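PDB 3NCO: endoglucanase FnCel5A from Fervidobacterium nodosum, which probably hydrolyses internal beta-1,4-glucosidic bonds of cellulose, as a family 5 glycoside hydrolase built on a TIM barrel. Local coordinates for residues K51-D56 with L313-L318; Y74-F79 with K124-A129; P145-T150 with P179-Y184. All blocks are in the same frame, centred on the assembly; numbering follows the deposited sequence.

Contact 1. Residues K51-D56 with L313-L318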
# COMPACT_ATOMS: atom_id res chain seq x y z
N LYS A 51 -5.50 15.57 4.87
CA LYS A 51 -4.79 16.62 4.12
C LYS A 51 -4.38 17.72 5.09
O LYS A 51 -3.22 18.15 5.04
CB LYS A 51 -5.68 17.20 3.02
CG LYS A 51 -5.00 18.38 2.18
CD LYS A 51 -3.83 17.86 1.36
CE LYS A 51 -3.16 19.00 0.52
NZ LYS A 51 -2.17 18.39 -0.42
N GLU A 52 -5.29 18.14 5.99
CA GLU A 52 -4.95 19.24 6.93
C GLU A 52 -3.72 18.90 7.76
O GLU A 52 -2.93 19.81 8.13
CB GLU A 52 -6.09 19.58 7.92
CG GLU A 52 -7.40 19.93 7.31
CD GLU A 52 -8.54 20.16 8.33
OE1 GLU A 52 -8.99 21.34 8.39
OE2 GLU A 52 -9.02 19.19 9.03
N ARG A 53 -3.59 17.63 8.13
CA ARG A 53 -2.45 17.23 8.97
C ARG A 53 -1.13 17.31 8.22
O ARG A 53 -0.06 17.45 8.85
CB ARG A 53 -2.68 15.84 9.58
CG ARG A 53 -1.56 15.37 10.52
CD ARG A 53 -1.37 16.34 11.73
NE ARG A 53 -0.31 15.91 12.64
CZ ARG A 53 0.98 16.17 12.44
NH1 ARG A 53 1.37 16.85 11.36
NH2 ARG A 53 1.91 15.72 13.31
N GLY A 54 -1.22 17.24 6.88
CA GLY A 54 -0.06 17.49 6.04
C GLY A 54 0.42 16.27 5.24
O GLY A 54 1.46 16.34 4.60
N PHE A 55 -0.36 15.18 5.25
CA PHE A 55 -0.07 14.04 4.35
C PHE A 55 -0.26 14.47 2.89
O PHE A 55 -1.07 15.37 2.62
CB PHE A 55 -0.98 12.84 4.69
CG PHE A 55 -0.65 12.22 6.02
CD1 PHE A 55 0.42 11.35 6.14
CD2 PHE A 55 -1.37 12.55 7.16
CE1 PHE A 55 0.76 10.77 7.37
CE2 PHE A 55 -1.02 12.04 8.41
CZ PHE A 55 0.03 11.10 8.52
N ASP A 56 0.51 13.84 1.98
CA ASP A 56 0.38 14.15 0.55
C ASP A 56 -0.55 13.22 -0.20
O ASP A 56 -1.04 13.58 -1.27
CB ASP A 56 1.75 14.09 -0.13
CG ASP A 56 2.78 14.98 0.53
OD1 ASP A 56 2.60 16.22 0.55
OD2 ASP A 56 3.76 14.41 1.06
N LEU A 313 3.51 9.95 17.78
CA LEU A 313 3.51 8.90 16.76
C LEU A 313 3.24 9.46 15.36
O LEU A 313 3.89 9.04 14.39
CB LEU A 313 2.51 7.78 17.06
CG LEU A 313 2.59 6.56 16.12
CD1 LEU A 313 3.95 5.90 16.23
CD2 LEU A 313 1.47 5.59 16.51
N THR A 314 2.25 10.36 15.25
CA THR A 314 1.88 10.90 13.92
C THR A 314 3.03 11.66 13.33
O THR A 314 3.35 11.52 12.15
CB THR A 314 0.58 11.74 13.98
OG1 THR A 314 -0.49 10.88 14.41
CG2 THR A 314 0.24 12.37 12.62
N THR A 315 3.67 12.48 14.17
CA THR A 315 4.87 13.21 13.72
C THR A 315 6.00 12.25 13.31
O THR A 315 6.72 12.50 12.34
CB THR A 315 5.32 14.21 14.81
OG1 THR A 315 4.22 15.11 15.07
CG2 THR A 315 6.54 15.01 14.35
N SER A 316 6.13 11.14 14.02
CA SER A 316 7.08 10.07 13.57
C SER A 316 6.83 9.57 12.16
O SER A 316 7.80 9.35 11.40
CB SER A 316 7.08 8.85 14.50
OG SER A 316 7.75 9.18 15.73
N ALA A 317 5.55 9.38 11.83
CA ALA A 317 5.19 8.85 10.50
C ALA A 317 5.31 9.89 9.38
O ALA A 317 5.50 9.54 8.19
CB ALA A 317 3.73 8.29 10.51
N LEU A 318 5.05 11.15 9.74
CA LEU A 318 4.91 12.22 8.74
C LEU A 318 6.15 13.09 8.62
O LEU A 318 6.51 13.55 7.52
CB LEU A 318 3.66 13.05 9.04
CG LEU A 318 3.31 14.18 8.08
CD1 LEU A 318 3.25 13.65 6.67
CD2 LEU A 318 1.98 14.84 8.52

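Contact 2. Residues Y74-F79 with K124-A129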
# COMPACT_ATOMS: atom_id res chain seq x y z
N TYR A 74 -17.36 -11.32 -14.90
CA TYR A 74 -17.17 -10.90 -13.49
C TYR A 74 -17.43 -9.40 -13.30
O TYR A 74 -16.61 -8.68 -12.73
CB TYR A 74 -15.75 -11.23 -13.01
CG TYR A 74 -15.37 -12.67 -13.31
CD1 TYR A 74 -16.07 -13.72 -12.73
CD2 TYR A 74 -14.32 -12.96 -14.20
CE1 TYR A 74 -15.74 -15.05 -13.05
CE2 TYR A 74 -13.98 -14.28 -14.53
CZ TYR A 74 -14.69 -15.29 -13.94
OH TYR A 74 -14.35 -16.58 -14.24
N GLU A 75 -18.60 -8.95 -13.72
CA GLU A 75 -18.98 -7.55 -13.60
C GLU A 75 -18.92 -7.12 -12.15
O GLU A 75 -19.46 -7.79 -11.28
CB GLU A 75 -20.41 -7.32 -14.08
CG GLU A 75 -20.52 -6.17 -15.01
CD GLU A 75 -20.07 -6.58 -16.41
OE1 GLU A 75 -18.90 -6.31 -16.78
OE2 GLU A 75 -20.91 -7.18 -17.15
N ILE A 76 -18.27 -5.98 -11.89
CA ILE A 76 -18.28 -5.39 -10.57
C ILE A 76 -19.71 -4.84 -10.28
O ILE A 76 -20.32 -4.15 -11.12
CB ILE A 76 -17.28 -4.23 -10.51
CG1 ILE A 76 -15.86 -4.75 -10.83
CG2 ILE A 76 -17.36 -3.56 -9.16
CD1 ILE A 76 -14.82 -3.60 -10.96
N ASP A 77 -20.20 -5.16 -9.08
CA ASP A 77 -21.45 -4.58 -8.60
C ASP A 77 -21.45 -3.04 -8.73
O ASP A 77 -20.56 -2.34 -8.20
CB ASP A 77 -21.73 -4.99 -7.15
CG ASP A 77 -21.87 -6.53 -6.98
OD1 ASP A 77 -22.31 -7.25 -7.94
OD2 ASP A 77 -21.56 -7.00 -5.88
N LYS A 78 -22.49 -2.51 -9.37
CA LYS A 78 -22.58 -1.06 -9.60
C LYS A 78 -22.47 -0.22 -8.30
O LYS A 78 -21.74 0.79 -8.22
CB LYS A 78 -23.86 -0.70 -10.37
CG LYS A 78 -24.04 0.81 -10.47
CD LYS A 78 -25.17 1.17 -11.44
CE LYS A 78 -25.16 2.68 -11.81
NZ LYS A 78 -25.33 3.64 -10.67
N PHE A 79 -23.17 -0.65 -7.27
CA PHE A 79 -23.18 0.09 -6.02
C PHE A 79 -21.76 0.20 -5.48
O PHE A 79 -21.35 1.25 -4.93
CB PHE A 79 -24.07 -0.61 -4.99
CG PHE A 79 -24.00 0.01 -3.62
CD1 PHE A 79 -24.85 1.08 -3.28
CD2 PHE A 79 -23.08 -0.45 -2.66
CE1 PHE A 79 -24.78 1.68 -2.01
CE2 PHE A 79 -23.00 0.14 -1.39
CZ PHE A 79 -23.85 1.21 -1.07
N LYS A 124 -9.62 -4.70 -15.88
CA LYS A 124 -10.15 -4.16 -17.14
C LYS A 124 -11.28 -3.18 -16.81
O LYS A 124 -11.38 -2.07 -17.38
CB LYS A 124 -10.66 -5.30 -18.00
CG LYS A 124 -11.29 -4.83 -19.30
CD LYS A 124 -11.60 -6.06 -20.16
CE LYS A 124 -12.03 -5.66 -21.61
NZ LYS A 124 -10.80 -5.24 -22.43
N GLN A 125 -12.13 -3.57 -15.88
CA GLN A 125 -13.25 -2.76 -15.47
C GLN A 125 -12.86 -1.51 -14.66
O GLN A 125 -13.44 -0.44 -14.87
CB GLN A 125 -14.19 -3.59 -14.65
CG GLN A 125 -14.89 -4.59 -15.52
CD GLN A 125 -15.76 -5.47 -14.67
OE1 GLN A 125 -16.80 -5.05 -14.22
NE2 GLN A 125 -15.27 -6.68 -14.35
N VAL A 126 -11.97 -1.65 -13.69
CA VAL A 126 -11.58 -0.51 -12.86
C VAL A 126 -10.85 0.52 -13.74
O VAL A 126 -11.17 1.76 -13.70
CB VAL A 126 -10.68 -0.93 -11.71
CG1 VAL A 126 -10.26 0.33 -10.90
CG2 VAL A 126 -11.38 -1.96 -10.81
N ALA A 127 -9.96 0.04 -14.60
CA ALA A 127 -9.30 0.93 -15.55
C ALA A 127 -10.30 1.63 -16.45
O ALA A 127 -10.17 2.83 -16.78
CB ALA A 127 -8.24 0.19 -16.41
N GLN A 128 -11.31 0.90 -16.95
CA GLN A 128 -12.27 1.56 -17.82
C GLN A 128 -12.99 2.64 -17.03
O GLN A 128 -13.21 3.78 -17.54
CB GLN A 128 -13.28 0.57 -18.35
CG GLN A 128 -14.47 1.22 -19.10
CD GLN A 128 -14.07 1.76 -20.47
OE1 GLN A 128 -13.17 1.24 -21.10
NE2 GLN A 128 -14.76 2.81 -20.93
N ALA A 129 -13.36 2.32 -15.79
CA ALA A 129 -14.18 3.25 -14.98
C ALA A 129 -13.43 4.52 -14.63
O ALA A 129 -14.02 5.63 -14.60
CB ALA A 129 -14.74 2.57 -13.75

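Contact 3. Residues P145-T150 with P179-Y184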
# COMPACT_ATOMS: atom_id res chain seq x y z
N PRO A 145 1.52 -10.01 -3.24
CA PRO A 145 1.46 -11.33 -3.80
C PRO A 145 2.13 -12.26 -2.81
O PRO A 145 3.07 -11.82 -2.11
CB PRO A 145 2.38 -11.22 -5.02
CG PRO A 145 2.16 -9.83 -5.48
CD PRO A 145 2.27 -9.09 -4.13
N ALA A 146 1.62 -13.48 -2.70
CA ALA A 146 2.18 -14.48 -1.75
C ALA A 146 1.55 -15.83 -1.91
O ALA A 146 0.73 -16.03 -2.79
CB ALA A 146 1.98 -14.03 -0.31
N GLN A 147 2.04 -16.80 -1.11
CA GLN A 147 1.46 -18.13 -1.12
C GLN A 147 1.63 -18.72 -2.50
O GLN A 147 2.75 -18.75 -2.98
CB GLN A 147 0.00 -18.15 -0.62
CG GLN A 147 -0.05 -17.76 0.88
CD GLN A 147 -1.41 -18.09 1.47
OE1 GLN A 147 -1.81 -19.26 1.52
NE2 GLN A 147 -2.13 -17.07 1.90
N ASN A 148 0.56 -19.19 -3.14
CA ASN A 148 0.74 -19.90 -4.41
C ASN A 148 0.94 -18.95 -5.58
O ASN A 148 1.28 -19.36 -6.68
CB ASN A 148 -0.45 -20.79 -4.65
CG ASN A 148 -0.43 -22.00 -3.71
OD1 ASN A 148 0.66 -22.37 -3.17
ND2 ASN A 148 -1.59 -22.57 -3.44
N LEU A 149 0.62 -17.69 -5.36
CA LEU A 149 1.03 -16.62 -6.30
C LEU A 149 2.48 -16.25 -6.03
O LEU A 149 2.79 -15.20 -5.39
CB LEU A 149 0.10 -15.43 -6.19
CG LEU A 149 0.29 -14.29 -7.22
CD1 LEU A 149 0.02 -14.71 -8.62
CD2 LEU A 149 -0.66 -13.14 -6.84
N THR A 150 3.33 -17.20 -6.47
CA THR A 150 4.78 -17.14 -6.25
C THR A 150 5.37 -15.99 -7.06
O THR A 150 4.70 -15.48 -7.95
CB THR A 150 5.43 -18.43 -6.74
OG1 THR A 150 5.13 -18.58 -8.14
CG2 THR A 150 4.86 -19.63 -6.00
N PRO A 179 6.83 -9.54 -4.45
CA PRO A 179 6.09 -10.77 -4.09
C PRO A 179 6.48 -11.23 -2.67
O PRO A 179 7.13 -10.48 -1.93
CB PRO A 179 6.47 -11.77 -5.18
CG PRO A 179 7.88 -11.32 -5.60
CD PRO A 179 8.00 -9.82 -5.33
N ASN A 180 6.01 -12.44 -2.27
CA ASN A 180 6.24 -12.97 -0.92
C ASN A 180 5.91 -11.94 0.17
O ASN A 180 6.74 -11.57 1.02
CB ASN A 180 7.66 -13.51 -0.76
CG ASN A 180 7.70 -14.74 0.13
OD1 ASN A 180 7.76 -15.87 -0.35
ND2 ASN A 180 7.69 -14.51 1.44
N TRP A 181 4.66 -11.50 0.13
CA TRP A 181 4.15 -10.50 1.10
C TRP A 181 4.81 -9.14 0.97
O TRP A 181 4.71 -8.32 1.92
CB TRP A 181 4.33 -10.99 2.55
CG TRP A 181 3.78 -12.30 2.77
CD1 TRP A 181 4.47 -13.48 3.00
CD2 TRP A 181 2.41 -12.62 2.81
NE1 TRP A 181 3.59 -14.50 3.18
CE2 TRP A 181 2.32 -14.01 3.07
CE3 TRP A 181 1.25 -11.88 2.67
CZ2 TRP A 181 1.11 -14.66 3.17
CZ3 TRP A 181 0.03 -12.54 2.77
CH2 TRP A 181 -0.03 -13.91 3.03
N SER A 182 5.53 -8.90 -0.13
CA SER A 182 6.18 -7.59 -0.34
C SER A 182 7.32 -7.33 0.70
O SER A 182 7.72 -6.19 0.95
CB SER A 182 5.09 -6.49 -0.51
OG SER A 182 4.17 -6.96 -1.53
N ASN A 183 7.88 -8.42 1.19
CA ASN A 183 9.01 -8.32 2.11
C ASN A 183 10.26 -7.85 1.32
O ASN A 183 10.48 -8.29 0.17
CB ASN A 183 9.25 -9.67 2.76
CG ASN A 183 10.51 -9.69 3.63
OD1 ASN A 183 11.63 -9.82 3.13
ND2 ASN A 183 10.32 -9.56 4.94
N TYR A 184 11.00 -6.92 1.92
CA TYR A 184 12.11 -6.20 1.25
C TYR A 184 13.07 -7.16 0.56
O TYR A 184 13.58 -6.85 -0.51
CB TYR A 184 12.87 -5.29 2.27
CG TYR A 184 13.83 -6.10 3.07
CD1 TYR A 184 15.14 -6.28 2.62
CD2 TYR A 184 13.41 -6.80 4.20
CE1 TYR A 184 16.02 -7.11 3.29
CE2 TYR A 184 14.31 -7.67 4.89
CZ TYR A 184 15.62 -7.79 4.42
OH TYR A 184 16.49 -8.65 5.05
O HOH W 1 4.58 -16.50 0.11
O HOH W 2 4.97 -14.61 -3.74

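Contact 1. Residues K51-D56 with L313-L318
The Schellman motif that ends helix 44-53 at G54 meets the last helix of the chain, 313-318, where R53 and F55 hold L318 between them. L318 CD2 stands over the centre of the F55 ring, 4.1 Å from the centroid and 9° off its normal, a CH-pi contact; L318 CD1 touches F55 CD1 at 3.7 Å. The same L318 CD2 methyl packs on the turn, 3.3 Å from R53 O, and lies 3.5 Å from R53 NH1. G54, with its positive phi, presents backbone to the leucine, G54 O lying 3.8 Å from L318 CD1. R53 has CG anti to the backbone N (chi1 -178°) and then bends at chi2, meeting T314 tip to tip, NE 3.6 Å from T314 CG2. Its guanidinium turns an edge to T315, with NH2 3.0 Å from T315 OG1 and in plane. Salt bridges to E311 and to the C-terminal carboxylate of K320 hold the guanidinium, and T315 OG1 is itself hydrogen-bonded to E311. Helix 313-318 thus closes against the loop entering barrel strand 57-60, with F55 on I24 and L318 on H22 of strand 22-25, W309 beside F55, and helix 269-285 against L313 and S316.

Contact 2. Residues Y74-F79 with K124-A129
Q125 reaches out from helix 112-130 and lays its carboxamide against the backbone of Y74-I76, using both polar atoms. Q125 NE2 donates to Y74 O at 2.9 Å in a nearly straight bond; Y74 O lies in the amide plane, whereas NE2 stands well above the plane of the Y74 carbonyl, 55° out of it. Q125 OE1 accepts from I76 N, also at 2.9 Å and nearly straight, the donor tilted 18° from the plane of the side-chain carbonyl. The Q125 side chain is extended beyond CG (chi2 176°), which carries CD away from the helix, and the two bonds on one amide fix its rotation. I76 and Q125 slide past each other in opposite directions: I76 CG1 lies 3.5 Å from Q125 OE1, and I76 CD1 lies 3.7 Å from Q125 CB. I76 crosses V126 at about a right angle, CD1 to V126 CG2 at 3.8 Å, and E75 crosses Q125 likewise. Q125 NE2 has a second acceptor in E121 O, one turn earlier. The contact joins the lead-in to helix 78-93 to helix 112-130; W64 touches both I76 and V126, and L81 of helix 78-93 packs on I76 and A129.

Contact 3. Residues P145-T150 with P179-Y184
One direct hydrogen bond joins the two loops: W181 N donates to P145 O at 2.8 Å, lying in the plane of that carbonyl. Two waters add bridges. One accepts from N180 N and donates to L149 O, both at 2.8 Å; the other accepts from Q147 N and reaches N180 OD1 by a weak bond. Packing contacts flank these bonds. A146 CB sits over one face of the W181 indole, 3.4 Å from the centroid of the six-membered ring and 13° off its normal, a CH-pi contact with W181 CE2 also 3.4 Å away. The Q147 side chain crosses the indole obliquely, NE2 4.0 Å from W181 CH2 and the two planes 30° apart. Deeper in, the proline rings meet, P145 CB to P179 CB at 4.1 Å, and P145 CD touches S182 OG, which is hydrogen-bonded to V178 O. The type II' turn A146-L149 thus offers a methyl to the indole, while water serves backbone atoms of both loops. P145 directly follows E144, probably the acid/base glutamate of the family's Asn-Glu-Pro motif, so the W181 N to P145 O bond and the touch of W181 on E144 lie beside the probable active site at the C-terminal end of the barrel.

From the N terminus the chain first enters contact 1 at 51-56, just before barrel strand 57-60, and returns to it only at 313-318 near the C terminus, so this contact closes a loop around nearly the whole barrel. Both others nest within it. Contact 2 opens at 74-79 and closes at 124-129, bracketing strand 97-101 and joining the approach to helix 78-93 to helix 112-130. Contact 3 follows in series, linking the loops after strands 137-140 and 174-177 across helix 151-168. None of the contacts cross or touch: nearest atoms of contacts 2 and 3 are about 15 Å apart, and contacts 1 and 3 lie on opposite sides of the chain's centre.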